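Local coordinates for 2-aminomuconic 6-semialdehyde dehydrogenase (Pseudomonas sp., PDB 7BZV), which oxidises 2-aminomuconic 6-semialdehyde with NAD+ in the meta-cleavage pathway of 2-aminophenol breakdown, working as a tetramer of the aldehyde dehydrogenase family, at residues Q64-D67 with W68-I72; E405-R408 with R409-T413; S332-R335 with D336-S340; E269-L272 with D273-R277; R79-D82 with F83-A86. All coordinates share one frame; numbering follows the deposited sequence.

Contact 1 of 5, residues Q64-D67 with W68-I72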
loop_
_atom_site.group_PDB
_atom_site.type_symbol
_atom_site.label_atom_id
_atom_site.label_comp_id
_atom_site.label_asym_id
_atom_site.label_seq_id
_atom_site.Cartn_x
_atom_site.Cartn_y
_atom_site.Cartn_z
ATOM N N GLN B 64 16.315 -13.442 -8.737
ATOM C CA GLN B 64 16.979 -14.739 -8.663
ATOM C C GLN B 64 16.509 -15.512 -7.449
ATOM O O GLN B 64 16.387 -16.746 -7.494
ATOM C CB GLN B 64 18.509 -14.564 -8.621
ATOM C CG GLN B 64 19.101 -14.109 -9.928
ATOM C CD GLN B 64 20.557 -13.665 -9.806
ATOM O OE1 GLN B 64 20.935 -12.954 -8.879
ATOM N NE2 GLN B 64 21.374 -14.112 -10.737
ATOM N N ARG B 65 16.282 -14.820 -6.328
ATOM C CA ARG B 65 15.837 -15.538 -5.138
ATOM C C ARG B 65 14.398 -16.028 -5.302
ATOM O O ARG B 65 14.061 -17.119 -4.844
ATOM C CB ARG B 65 16.048 -14.645 -3.920
ATOM C CG ARG B 65 17.572 -14.452 -3.675
ATOM C CD ARG B 65 17.911 -13.940 -2.306
ATOM N NE ARG B 65 17.112 -12.783 -1.957
ATOM C CZ ARG B 65 17.428 -11.533 -2.266
ATOM N NH1 ARG B 65 18.540 -11.262 -2.932
ATOM N NH2 ARG B 65 16.635 -10.554 -1.894
ATOM N N VAL B 66 13.563 -15.263 -5.998
ATOM C CA VAL B 66 12.244 -15.758 -6.360
ATOM C C VAL B 66 12.389 -17.120 -7.020
ATOM O O VAL B 66 11.755 -18.106 -6.612
ATOM C CB VAL B 66 11.517 -14.755 -7.279
ATOM C CG1 VAL B 66 10.266 -15.432 -7.869
ATOM C CG2 VAL B 66 11.111 -13.469 -6.517
ATOM N N ASP B 67 13.261 -17.204 -8.027
ATOM C CA ASP B 67 13.470 -18.459 -8.742
ATOM C C ASP B 67 14.031 -19.547 -7.822
ATOM O O ASP B 67 13.613 -20.704 -7.895
ATOM C CB ASP B 67 14.415 -18.237 -9.929
ATOM C CG ASP B 67 13.778 -17.433 -11.061
ATOM O OD1 ASP B 67 12.559 -17.191 -11.006
ATOM O OD2 ASP B 67 14.498 -17.023 -12.002
ATOM N N TRP B 68 15.008 -19.210 -6.975
ATOM C CA TRP B 68 15.542 -20.207 -6.046
ATOM C C TRP B 68 14.432 -20.772 -5.175
ATOM O O TRP B 68 14.331 -21.986 -4.981
ATOM C CB TRP B 68 16.624 -19.585 -5.155
ATOM C CG TRP B 68 18.003 -19.465 -5.733
ATOM C CD1 TRP B 68 18.711 -18.309 -5.928
ATOM C CD2 TRP B 68 18.852 -20.529 -6.142
ATOM N NE1 TRP B 68 19.941 -18.591 -6.469
ATOM C CE2 TRP B 68 20.062 -19.949 -6.593
ATOM C CE3 TRP B 68 18.710 -21.918 -6.174
ATOM C CZ2 TRP B 68 21.122 -20.708 -7.064
ATOM C CZ3 TRP B 68 19.761 -22.668 -6.640
ATOM C CH2 TRP B 68 20.945 -22.063 -7.094
ATOM N N LEU B 69 13.575 -19.885 -4.636
ATOM C CA LEU B 69 12.508 -20.335 -3.743
ATOM C C LEU B 69 11.582 -21.297 -4.473
ATOM O O LEU B 69 11.102 -22.275 -3.894
ATOM C CB LEU B 69 11.696 -19.142 -3.208
ATOM C CG LEU B 69 12.453 -18.200 -2.272
ATOM C CD1 LEU B 69 11.593 -16.941 -2.052
ATOM C CD2 LEU B 69 12.748 -18.854 -0.983
ATOM N N ARG B 70 11.309 -21.016 -5.748
ATOM C CA ARG B 70 10.459 -21.901 -6.537
ATOM C C ARG B 70 11.178 -23.206 -6.885
ATOM O O ARG B 70 10.556 -24.270 -6.911
ATOM C CB ARG B 70 9.989 -21.155 -7.789
ATOM C CG ARG B 70 8.930 -20.123 -7.477
ATOM C CD ARG B 70 8.630 -19.159 -8.666
ATOM N NE ARG B 70 7.603 -18.180 -8.315
ATOM C CZ ARG B 70 7.334 -17.080 -9.022
ATOM N NH1 ARG B 70 8.005 -16.804 -10.144
ATOM N NH2 ARG B 70 6.394 -16.263 -8.611
ATOM N N ARG B 71 12.488 -23.152 -7.156
ATOM C CA ARG B 71 13.224 -24.391 -7.421
ATOM C C ARG B 71 13.251 -25.271 -6.184
ATOM O O ARG B 71 13.123 -26.497 -6.284
ATOM C CB ARG B 71 14.641 -24.073 -7.891
ATOM C CG ARG B 71 14.658 -23.124 -9.072
ATOM C CD ARG B 71 15.582 -23.605 -10.152
ATOM N NE ARG B 71 16.975 -23.286 -9.864
ATOM C CZ ARG B 71 17.916 -24.187 -9.609
ATOM N NH1 ARG B 71 17.614 -25.483 -9.602
ATOM N NH2 ARG B 71 19.161 -23.792 -9.372
ATOM N N ILE B 72 13.393 -24.659 -5.005
ATOM C CA ILE B 72 13.296 -25.408 -3.757
ATOM C C ILE B 72 11.933 -26.075 -3.632
ATOM O O ILE B 72 11.829 -27.270 -3.320
ATOM C CB ILE B 72 13.575 -24.498 -2.548
ATOM C CG1 ILE B 72 15.060 -24.154 -2.483
ATOM C CG2 ILE B 72 13.065 -25.176 -1.266
ATOM C CD1 ILE B 72 15.406 -22.926 -1.592
HETATM O O HOH W 1 10.265 -18.181 -11.559
#
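Val66 and Arg70, four residues apart, run side by side and point the same way, so that the valine methyl CG1 lies over one face of the arginine's guanidinium. CG1 sits 3.4 Å above the guanidinium plane, off-centre toward its rim, and comes to 3.5 Å from Arg70 NH1. Two choices of torsion make this possible: a chi1 of 168° places Val66 CG1 opposite the main-chain nitrogen, while the Arg70 chain stays extended from CG to NE and brings its guanidinium alongside the methyl. At the edge of the same guanidinium, in its plane, a water accepts from Arg70 NH1 at 3.0 Å and donates to Asp67 OD1 at 2.6 Å, joining acid and base whose charged atoms do not touch. All of this happens on consecutive turns of helix 62-78, where Leu69 N bonds to Arg65 O at 2.8 Å and Arg70 N to Val66 O at 3.1 Å. Trp68 folds back along the preceding turn, with CD1 3.2 Å from Gln64 O and Arg65 CA at the edge of its indole; beyond the segment its ring meets that of Trp57. Leu69 and Ile72 face helix 95-119 through Phe110. The far nitrogen of Arg70, NH2, makes salt bridges with Asp115 of its own chain and with Asp115 of the second subunit, placing this methyl-covered guanidinium at a subunit interface.

Contact 2 of 5, residues E405-R408 with R409-T413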
loop_
_atom_site.group_PDB
_atom_site.type_symbol
_atom_site.label_atom_id
_atom_site.label_comp_id
_atom_site.label_asym_id
_atom_site.label_seq_id
_atom_site.Cartn_x
_atom_site.Cartn_y
_atom_site.Cartn_z
ATOM N N GLU B 405 -20.406 -11.169 28.441
ATOM C CA GLU B 405 -19.817 -12.159 29.334
ATOM C C GLU B 405 -18.776 -12.993 28.609
ATOM O O GLU B 405 -17.686 -13.235 29.129
ATOM C CB GLU B 405 -20.927 -13.070 29.893
ATOM C CG GLU B 405 -20.445 -14.235 30.740
ATOM C CD GLU B 405 -21.436 -15.416 30.764
ATOM O OE1 GLU B 405 -22.601 -15.260 30.332
ATOM O OE2 GLU B 405 -21.040 -16.491 31.227
ATOM N N VAL B 406 -19.099 -13.473 27.408
ATOM C CA VAL B 406 -18.203 -14.468 26.833
ATOM C C VAL B 406 -16.946 -13.787 26.286
ATOM O O VAL B 406 -15.860 -14.378 26.299
ATOM C CB VAL B 406 -18.922 -15.337 25.774
ATOM C CG1 VAL B 406 -19.164 -14.572 24.510
ATOM C CG2 VAL B 406 -18.106 -16.595 25.500
ATOM N N ILE B 407 -17.043 -12.526 25.847
ATOM C CA ILE B 407 -15.832 -11.805 25.437
ATOM C C ILE B 407 -14.882 -11.683 26.624
ATOM O O ILE B 407 -13.682 -11.984 26.526
ATOM C CB ILE B 407 -16.199 -10.429 24.839
ATOM C CG1 ILE B 407 -16.932 -10.626 23.516
ATOM C CG2 ILE B 407 -14.978 -9.543 24.682
ATOM C CD1 ILE B 407 -17.784 -9.475 23.081
ATOM N N ARG B 408 -15.413 -11.267 27.778
ATOM C CA ARG B 408 -14.576 -11.113 28.963
ATOM C C ARG B 408 -13.921 -12.440 29.329
ATOM O O ARG B 408 -12.716 -12.503 29.579
ATOM C CB ARG B 408 -15.401 -10.567 30.137
ATOM C CG ARG B 408 -14.712 -10.689 31.505
ATOM C CD ARG B 408 -15.592 -10.159 32.659
ATOM N NE ARG B 408 -16.784 -10.976 32.920
ATOM C CZ ARG B 408 -16.758 -12.197 33.443
ATOM N NH1 ARG B 408 -15.600 -12.766 33.772
ATOM N NH2 ARG B 408 -17.884 -12.844 33.637
ATOM N N ARG B 409 -14.695 -13.521 29.331
ATOM C CA ARG B 409 -14.131 -14.803 29.722
ATOM C C ARG B 409 -13.148 -15.330 28.688
ATOM O O ARG B 409 -12.137 -15.947 29.044
ATOM C CB ARG B 409 -15.269 -15.804 29.962
ATOM C CG ARG B 409 -16.237 -15.369 31.086
ATOM C CD ARG B 409 -17.460 -16.295 31.193
ATOM N NE ARG B 409 -17.082 -17.654 31.586
ATOM C CZ ARG B 409 -17.904 -18.701 31.516
ATOM N NH1 ARG B 409 -19.150 -18.547 31.078
ATOM N NH2 ARG B 409 -17.486 -19.900 31.891
ATOM N N ALA B 410 -13.437 -15.132 27.406
ATOM C CA ALA B 410 -12.508 -15.576 26.373
ATOM C C ALA B 410 -11.160 -14.878 26.505
ATOM O O ALA B 410 -10.102 -15.500 26.331
ATOM C CB ALA B 410 -13.111 -15.308 24.995
ATOM N N ASN B 411 -11.186 -13.581 26.810
ATOM C CA ASN B 411 -9.990 -12.752 26.911
ATOM C C ASN B 411 -9.304 -12.831 28.274
ATOM O O ASN B 411 -8.252 -12.200 28.478
ATOM C CB ASN B 411 -10.376 -11.302 26.621
ATOM C CG ASN B 411 -10.563 -11.039 25.137
ATOM O OD1 ASN B 411 -10.112 -11.823 24.306
ATOM N ND2 ASN B 411 -11.149 -9.905 24.806
ATOM N N ASP B 412 -9.893 -13.554 29.215
ATOM C CA ASP B 412 -9.357 -13.699 30.569
ATOM C C ASP B 412 -8.263 -14.760 30.533
ATOM O O ASP B 412 -8.434 -15.908 30.936
ATOM C CB ASP B 412 -10.484 -14.042 31.533
ATOM C CG ASP B 412 -9.979 -14.432 32.932
ATOM O OD1 ASP B 412 -8.974 -13.872 33.410
ATOM O OD2 ASP B 412 -10.570 -15.331 33.548
ATOM N N THR B 413 -7.099 -14.346 30.046
ATOM C CA THR B 413 -5.916 -15.193 29.992
ATOM C C THR B 413 -4.744 -14.269 29.747
ATOM O O THR B 413 -4.915 -13.162 29.220
ATOM C CB THR B 413 -5.983 -16.252 28.883
ATOM O OG1 THR B 413 -4.709 -16.897 28.771
ATOM C CG2 THR B 413 -6.322 -15.606 27.532
#
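Glu405 and Arg409 lie alongside each other, one helical turn apart, and close a salt bridge between Glu405 OE2 and Arg409 NH1 at 2.8 Å. Their carboxylate and guanidinium planes are only 6° from parallel, yet the bond is bent: the N-H...O angle is 136°, and NH1 meets OE2 on its anti side, somewhat out of the carboxylate plane. Glu405 carries CG anti to its backbone N (chi1 175°) and stays extended, and Arg409 turns at chi3, which brings the two charged ends to the same place. The aliphatic parts touch as well, Glu405 CG resting 3.7 Å from Arg409 CD. Further along helix 403-411, Ile407 CG2 packs beside Asn411 ND2 at 3.8 Å, and that amide is fixed by Leu435 O and Arg437 N. The next shell positions the main pair: Asp401 N holds Glu405 OE1, while Asp381 forms a salt bridge with Arg409 NE. A leucine in place of Arg409 would probably leave Glu405 OE2 and Asp381 without their cationic mate and the Pro399 carbonyl without its NH1 donor. With two carboxylates and neutral oxygens from Pro399 and Thr398 around it, the guanidinium is likely to remain charged, binding the helix to strand 394-400 through polar bonds.

Contact 3 of 5, residues S332-R335 with D336-S340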
loop_
_atom_site.group_PDB
_atom_site.type_symbol
_atom_site.label_atom_id
_atom_site.label_comp_id
_atom_site.label_asym_id
_atom_site.label_seq_id
_atom_site.Cartn_x
_atom_site.Cartn_y
_atom_site.Cartn_z
ATOM N N SER B 332 6.799 -40.023 24.659
ATOM C CA SER B 332 6.438 -40.520 25.988
ATOM C C SER B 332 6.464 -39.397 27.018
ATOM O O SER B 332 5.604 -39.329 27.903
ATOM C CB SER B 332 7.402 -41.645 26.419
ATOM O OG SER B 332 8.745 -41.182 26.402
ATOM N N LYS B 333 7.459 -38.519 26.930
ATOM C CA LYS B 333 7.553 -37.400 27.862
ATOM C C LYS B 333 6.356 -36.463 27.712
ATOM O O LYS B 333 5.748 -36.057 28.707
ATOM C CB LYS B 333 8.867 -36.650 27.627
ATOM C CG LYS B 333 9.079 -35.404 28.464
ATOM C CD LYS B 333 10.555 -34.994 28.419
ATOM C CE LYS B 333 10.888 -33.893 29.415
ATOM N NZ LYS B 333 12.147 -33.169 29.055
ATOM N N HIS B 334 5.972 -36.127 26.486
ATOM C CA HIS B 334 4.799 -35.260 26.385
ATOM C C HIS B 334 3.544 -35.989 26.852
ATOM O O HIS B 334 2.693 -35.402 27.533
ATOM C CB HIS B 334 4.624 -34.743 24.972
ATOM C CG HIS B 334 3.673 -33.589 24.881
ATOM N ND1 HIS B 334 3.885 -32.394 25.535
ATOM C CD2 HIS B 334 2.499 -33.453 24.220
ATOM C CE1 HIS B 334 2.884 -31.571 25.278
ATOM N NE2 HIS B 334 2.030 -32.191 24.480
ATOM N N ARG B 335 3.422 -37.277 26.509
ATOM C CA ARG B 335 2.298 -38.082 26.981
ATOM C C ARG B 335 2.211 -38.042 28.495
ATOM O O ARG B 335 1.139 -37.802 29.063
ATOM C CB ARG B 335 2.442 -39.530 26.500
ATOM C CG ARG B 335 1.304 -40.492 26.917
ATOM C CD ARG B 335 1.548 -41.261 28.218
ATOM N NE ARG B 335 2.929 -41.715 28.380
ATOM C CZ ARG B 335 3.439 -42.790 27.791
ATOM N NH1 ARG B 335 2.671 -43.550 27.010
ATOM N NH2 ARG B 335 4.712 -43.108 27.992
ATOM N N ASP B 336 3.336 -38.270 29.167
ATOM C CA ASP B 336 3.344 -38.132 30.617
ATOM C C ASP B 336 2.809 -36.769 31.051
ATOM O O ASP B 336 1.996 -36.684 31.977
ATOM C CB ASP B 336 4.754 -38.352 31.157
ATOM C CG ASP B 336 5.175 -39.796 31.073
ATOM O OD1 ASP B 336 4.295 -40.658 30.897
ATOM O OD2 ASP B 336 6.386 -40.068 31.177
ATOM N N LYS B 337 3.254 -35.687 30.408
ATOM C CA LYS B 337 2.768 -34.368 30.819
ATOM C C LYS B 337 1.259 -34.230 30.597
ATOM O O LYS B 337 0.542 -33.744 31.472
ATOM C CB LYS B 337 3.515 -33.256 30.076
ATOM C CG LYS B 337 3.029 -31.848 30.393
ATOM C CD LYS B 337 3.620 -30.821 29.425
ATOM C CE LYS B 337 2.978 -29.441 29.580
ATOM N NZ LYS B 337 2.471 -28.864 28.286
ATOM N N VAL B 338 0.748 -34.647 29.441
ATOM C CA VAL B 338 -0.695 -34.551 29.211
ATOM C C VAL B 338 -1.458 -35.422 30.209
ATOM O O VAL B 338 -2.473 -35.001 30.776
ATOM C CB VAL B 338 -1.018 -34.921 27.752
ATOM C CG1 VAL B 338 -2.516 -35.032 27.518
ATOM C CG2 VAL B 338 -0.382 -33.892 26.811
ATOM N N LEU B 339 -0.985 -36.641 30.464
ATOM C CA LEU B 339 -1.705 -37.462 31.434
ATOM C C LEU B 339 -1.667 -36.857 32.832
ATOM O O LEU B 339 -2.623 -37.015 33.600
ATOM C CB LEU B 339 -1.138 -38.876 31.478
ATOM C CG LEU B 339 -1.409 -39.731 30.244
ATOM C CD1 LEU B 339 -0.833 -41.139 30.443
ATOM C CD2 LEU B 339 -2.906 -39.786 29.967
ATOM N N SER B 340 -0.564 -36.204 33.202
ATOM C CA SER B 340 -0.532 -35.496 34.481
ATOM C C SER B 340 -1.635 -34.448 34.543
ATOM O O SER B 340 -2.213 -34.196 35.608
ATOM C CB SER B 340 0.821 -34.820 34.687
ATOM O OG SER B 340 1.877 -35.608 34.179
#
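Ser332 O takes the amide of Asp336 at 2.8 Å and Arg335 O takes that of Leu339 at 2.8 Å, regular i to i+4 bonds in the first turns of helix 332-348. His334 and Val338 meet on one side of it: the methyl CG2 of Val338 stands over the imidazole face in a CH-pi contact, 4.1 Å from the ring centroid of His334 and 27° off its normal. The ring is held by His334 NE2, bonded to Phe391 O. Arg335 folds back at chi2 (-93°) and chi3, which carries NE to its neighbour Asp336. In the resulting salt bridge, Arg335 NE to Asp336 OD1 at 3.1 Å, NE meets the oxygen from above the carboxylate plane, 47° out of it. The same fold lays Arg335 CD against Leu339 CD1, 3.3 Å away. A serine in place of Arg335 would probably leave the Asp336 carboxylate without this charge partner and uncover the Leu339 methyl on that side. Around the helix, His334 also meets the ring of Trp153 and touches Gln285, Val338 reaches Leu329, and Leu339 packs on Val358 and Val371; these loop residues flank the helix that leads toward strand 351-354 at the edge of the seven-stranded sheet.

Contact 4 of 5, residues E269-L272 with D273-R277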
loop_
_atom_site.group_PDB
_atom_site.type_symbol
_atom_site.label_atom_id
_atom_site.label_comp_id
_atom_site.label_asym_id
_atom_site.label_seq_id
_atom_site.Cartn_x
_atom_site.Cartn_y
_atom_site.Cartn_z
ATOM N N GLU B 269 -23.961 -28.217 12.243
ATOM C CA GLU B 269 -23.196 -29.299 11.634
ATOM C C GLU B 269 -21.834 -28.812 11.171
ATOM O O GLU B 269 -20.836 -29.519 11.350
ATOM C CB GLU B 269 -23.971 -29.936 10.463
ATOM C CG GLU B 269 -25.148 -30.826 10.904
ATOM C CD GLU B 269 -24.824 -31.737 12.103
ATOM O OE1 GLU B 269 -23.732 -32.348 12.135
ATOM O OE2 GLU B 269 -25.662 -31.845 13.028
ATOM N N LYS B 270 -21.749 -27.605 10.597
ATOM C CA LYS B 270 -20.426 -27.110 10.194
ATOM C C LYS B 270 -19.542 -26.864 11.411
ATOM O O LYS B 270 -18.319 -27.092 11.371
ATOM C CB LYS B 270 -20.547 -25.828 9.373
ATOM C CG LYS B 270 -21.210 -25.993 8.029
ATOM C CD LYS B 270 -21.179 -24.614 7.300
ATOM C CE LYS B 270 -21.883 -24.657 5.965
ATOM N NZ LYS B 270 -21.249 -25.700 5.157
ATOM N N MET B 271 -20.146 -26.352 12.479
ATOM C CA MET B 271 -19.428 -26.075 13.712
ATOM C C MET B 271 -18.858 -27.348 14.299
ATOM O O MET B 271 -17.684 -27.388 14.683
ATOM C CB MET B 271 -20.363 -25.366 14.700
ATOM C CG MET B 271 -19.808 -25.184 16.101
ATOM S SD MET B 271 -19.905 -26.605 17.197
ATOM C CE MET B 271 -21.666 -26.868 17.282
ATOM N N LEU B 272 -19.644 -28.420 14.318
ATOM C CA LEU B 272 -19.119 -29.653 14.881
ATOM C C LEU B 272 -17.935 -30.160 14.069
ATOM O O LEU B 272 -16.934 -30.656 14.637
ATOM C CB LEU B 272 -20.205 -30.731 14.941
ATOM C CG LEU B 272 -21.204 -30.779 16.073
ATOM C CD1 LEU B 272 -22.054 -32.040 15.806
ATOM C CD2 LEU B 272 -20.515 -30.845 17.399
ATOM N N ASP B 273 -18.060 -30.121 12.734
ATOM C CA ASP B 273 -16.943 -30.528 11.886
ATOM C C ASP B 273 -15.695 -29.711 12.199
ATOM O O ASP B 273 -14.578 -30.240 12.283
ATOM C CB ASP B 273 -17.275 -30.330 10.406
ATOM C CG ASP B 273 -18.203 -31.380 9.864
ATOM O OD1 ASP B 273 -18.442 -32.393 10.529
ATOM O OD2 ASP B 273 -18.701 -31.169 8.754
ATOM N N GLY B 274 -15.873 -28.392 12.293
ATOM C CA GLY B 274 -14.751 -27.498 12.542
ATOM C C GLY B 274 -14.169 -27.641 13.933
ATOM O O GLY B 274 -12.951 -27.639 14.102
ATOM N N MET B 275 -15.023 -27.790 14.935
ATOM C CA MET B 275 -14.549 -27.936 16.308
ATOM C C MET B 275 -13.848 -29.268 16.539
ATOM O O MET B 275 -12.886 -29.320 17.316
ATOM C CB MET B 275 -15.708 -27.759 17.274
ATOM C CG MET B 275 -16.161 -26.277 17.431
ATOM S SD MET B 275 -14.815 -25.177 17.887
ATOM C CE MET B 275 -14.234 -25.911 19.410
ATOM N N MET B 276 -14.273 -30.351 15.865
ATOM C CA MET B 276 -13.506 -31.588 15.992
ATOM C C MET B 276 -12.076 -31.389 15.539
ATOM O O MET B 276 -11.160 -31.972 16.145
ATOM C CB MET B 276 -14.138 -32.757 15.237
ATOM C CG MET B 276 -15.379 -33.084 15.900
ATOM S SD MET B 276 -15.134 -34.202 17.337
ATOM C CE MET B 276 -15.016 -33.184 18.773
ATOM N N ARG B 277 -11.848 -30.544 14.528
ATOM C CA ARG B 277 -10.470 -30.270 14.132
ATOM C C ARG B 277 -9.775 -29.345 15.136
ATOM O O ARG B 277 -8.637 -29.606 15.558
ATOM C CB ARG B 277 -10.460 -29.680 12.717
ATOM C CG ARG B 277 -10.867 -30.713 11.648
ATOM C CD ARG B 277 -11.148 -30.121 10.270
ATOM N NE ARG B 277 -10.088 -29.241 9.793
ATOM C CZ ARG B 277 -8.991 -29.665 9.190
ATOM N NH1 ARG B 277 -8.830 -30.967 8.981
ATOM N NH2 ARG B 277 -8.080 -28.780 8.775
#
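Met275 N donates to Met271 O at 2.7 Å, the shortest of four successive backbone bonds that carry helix 268-280 from Glu269 to Met276. The rung before it, Gly274 N to Lys270 O, measures 2.9 Å, while Asp273 N to Glu269 O is longer, 3.2 Å, though nearly straight at 170°. Asp273 turns its carboxylate back beside that first carbonyl, but the partner of its OD1 is Arg310, a salt bridge that ties the exposed side of the helix to helix 297-312. On the buried side the two methionines cross: the sulfur of Met271 comes to 3.8 Å from Met275 CG. The Met271 chain leaves on the side opposite its own amide nitrogen (chi1 172°) and then bends at chi2 and chi3, which turns SD toward the following turn. Met275 CG also lies 3.3 Å from Met271 O, the carbonyl that accepts its own amide. Met276 lays its CG 3.1 Å from Leu272 O and heads for Leu307 and Ile311 of helix 297-312. Met271 and Met275 both touch Ile262 of strand 258-262 and Trp422 of strand 418-422. This is the helix of a beta-alpha-beta crossover, strand 258-262, helix 268-280, strand 290-296, seated by Met271 and Met275 on neighbouring parallel strands.

Contact 5 of 5, residues R79-D82 with F83-A86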
loop_
_atom_site.group_PDB
_atom_site.type_symbol
_atom_site.label_atom_id
_atom_site.label_comp_id
_atom_site.label_asym_id
_atom_site.label_seq_id
_atom_site.Cartn_x
_atom_site.Cartn_y
_atom_site.Cartn_z
ATOM N N ARG B 79 9.978 -34.712 -4.235
ATOM C CA ARG B 79 10.346 -35.646 -3.183
ATOM C C ARG B 79 9.316 -35.700 -2.072
ATOM O O ARG B 79 9.645 -36.015 -0.924
ATOM C CB ARG B 79 11.718 -35.290 -2.630
ATOM C CG ARG B 79 12.817 -35.332 -3.666
ATOM C CD ARG B 79 14.149 -35.323 -2.994
ATOM N NE ARG B 79 14.249 -36.400 -2.020
ATOM C CZ ARG B 79 15.170 -36.462 -1.072
ATOM N NH1 ARG B 79 16.075 -35.505 -0.963
ATOM N NH2 ARG B 79 15.180 -37.483 -0.234
ATOM N N GLN B 80 8.055 -35.444 -2.399
ATOM C CA GLN B 80 7.080 -35.235 -1.340
ATOM C C GLN B 80 6.746 -36.509 -0.576
ATOM O O GLN B 80 6.359 -36.427 0.596
ATOM C CB GLN B 80 5.802 -34.613 -1.901
ATOM C CG GLN B 80 4.794 -35.534 -2.557
ATOM C CD GLN B 80 3.627 -34.729 -3.143
ATOM O OE1 GLN B 80 3.359 -33.602 -2.714
ATOM N NE2 GLN B 80 2.934 -35.301 -4.117
ATOM N N GLN B 81 6.863 -37.686 -1.197
ATOM C CA GLN B 81 6.654 -38.914 -0.427
ATOM C C GLN B 81 7.766 -39.095 0.609
ATOM O O GLN B 81 7.518 -39.541 1.742
ATOM C CB GLN B 81 6.565 -40.112 -1.377
ATOM C CG GLN B 81 6.130 -41.417 -0.700
ATOM C CD GLN B 81 4.676 -41.367 -0.268
ATOM O OE1 GLN B 81 3.790 -41.085 -1.070
ATOM N NE2 GLN B 81 4.428 -41.623 1.007
ATOM N N ASP B 82 8.994 -38.733 0.245
ATOM C CA ASP B 82 10.098 -38.760 1.200
ATOM C C ASP B 82 9.801 -37.879 2.406
ATOM O O ASP B 82 9.982 -38.298 3.561
ATOM C CB ASP B 82 11.390 -38.301 0.518
ATOM C CG ASP B 82 11.865 -39.256 -0.566
ATOM O OD1 ASP B 82 11.296 -40.354 -0.688
ATOM O OD2 ASP B 82 12.825 -38.901 -1.285
ATOM N N PHE B 83 9.372 -36.639 2.155
ATOM C CA PHE B 83 9.055 -35.733 3.251
ATOM C C PHE B 83 7.919 -36.292 4.083
ATOM O O PHE B 83 7.969 -36.293 5.321
ATOM C CB PHE B 83 8.694 -34.337 2.700
ATOM C CG PHE B 83 9.895 -33.508 2.380
ATOM C CD1 PHE B 83 10.465 -32.693 3.334
ATOM C CD2 PHE B 83 10.469 -33.555 1.131
ATOM C CE1 PHE B 83 11.614 -31.963 3.046
ATOM C CE2 PHE B 83 11.596 -32.821 0.832
ATOM C CZ PHE B 83 12.167 -32.014 1.782
ATOM N N LEU B 84 6.868 -36.755 3.408
ATOM C CA LEU B 84 5.739 -37.349 4.100
ATOM C C LEU B 84 6.179 -38.499 5.013
ATOM O O LEU B 84 5.753 -38.592 6.180
ATOM C CB LEU B 84 4.733 -37.861 3.080
ATOM C CG LEU B 84 3.311 -37.295 3.065
ATOM C CD1 LEU B 84 2.500 -38.219 2.114
ATOM C CD2 LEU B 84 2.711 -37.222 4.432
ATOM N N ASP B 85 7.012 -39.400 4.477
ATOM C CA ASP B 85 7.437 -40.585 5.227
ATOM C C ASP B 85 8.216 -40.177 6.461
ATOM O O ASP B 85 7.944 -40.650 7.572
ATOM C CB ASP B 85 8.297 -41.504 4.345
ATOM C CG ASP B 85 7.500 -42.206 3.232
ATOM O OD1 ASP B 85 6.259 -42.249 3.281
ATOM O OD2 ASP B 85 8.129 -42.731 2.297
ATOM N N ALA B 86 9.178 -39.264 6.290
ATOM C CA ALA B 86 9.984 -38.847 7.427
ATOM C C ALA B 86 9.139 -38.143 8.477
ATOM O O ALA B 86 9.316 -38.370 9.684
ATOM C CB ALA B 86 11.123 -37.941 6.961
#
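Gln81 reaches forward one turn to Asp85 at the start of helix 80-91, an i to i+4 side-chain bridge on a helix that Arg79 precedes at the N-cap position. With chi1 trans at -171° and a bend at chi2, the Gln81 chain curls forward and brings NE2 to 3.0 Å from Asp85 OD1. The bond is fairly straight, 163°, and the oxygen lies in the amide plane of Gln81; seen from the acid, however, the donor stands above the carboxylate plane, the two planes being 44° apart. Phe83 swings its ring back toward the N-cap, so that Arg79 O lies at the ring's edge, 3.3 Å from Phe83 CD2, and also accepts from Phe83 N at 3.2 Å. Beyond, Phe83 packs on Ile103 and Val192, and Leu84 on Ala98. Arg79, which also pairs with Glu191, grips Asp82 side-on with two nitrogens converging on one atom: OD2 lies in the guanidinium plane, 3.0 Å from Arg79 NE and 2.9 Å from Arg79 NH2.

How the contacts relate
All five contacts are local, built on i to i+4 spacing along one helix each; two pairs stand together and contact 3 stands apart. Contacts 1 and 5 lie on consecutive helices, 62-78 and 80-91, with nearest atoms about 7 Å apart; both pack on helices 95-119 and 184-196. Contacts 2 and 4 belong to the part built round the seven-stranded sheet, on helices that both pack on strand 258-262, their centres about 22 Å apart. Contact 3 is about 26 Å from contact 4 and 28 Å from both 2 and 5, centre to centre. Contacts 1 and 2 are the farthest pair, about 44 Å between centres on opposite sides of the chain's centre. A glycerol, probably from the crystallisation liquor, lies about 4 Å from the Lys333 side chain in contact 3.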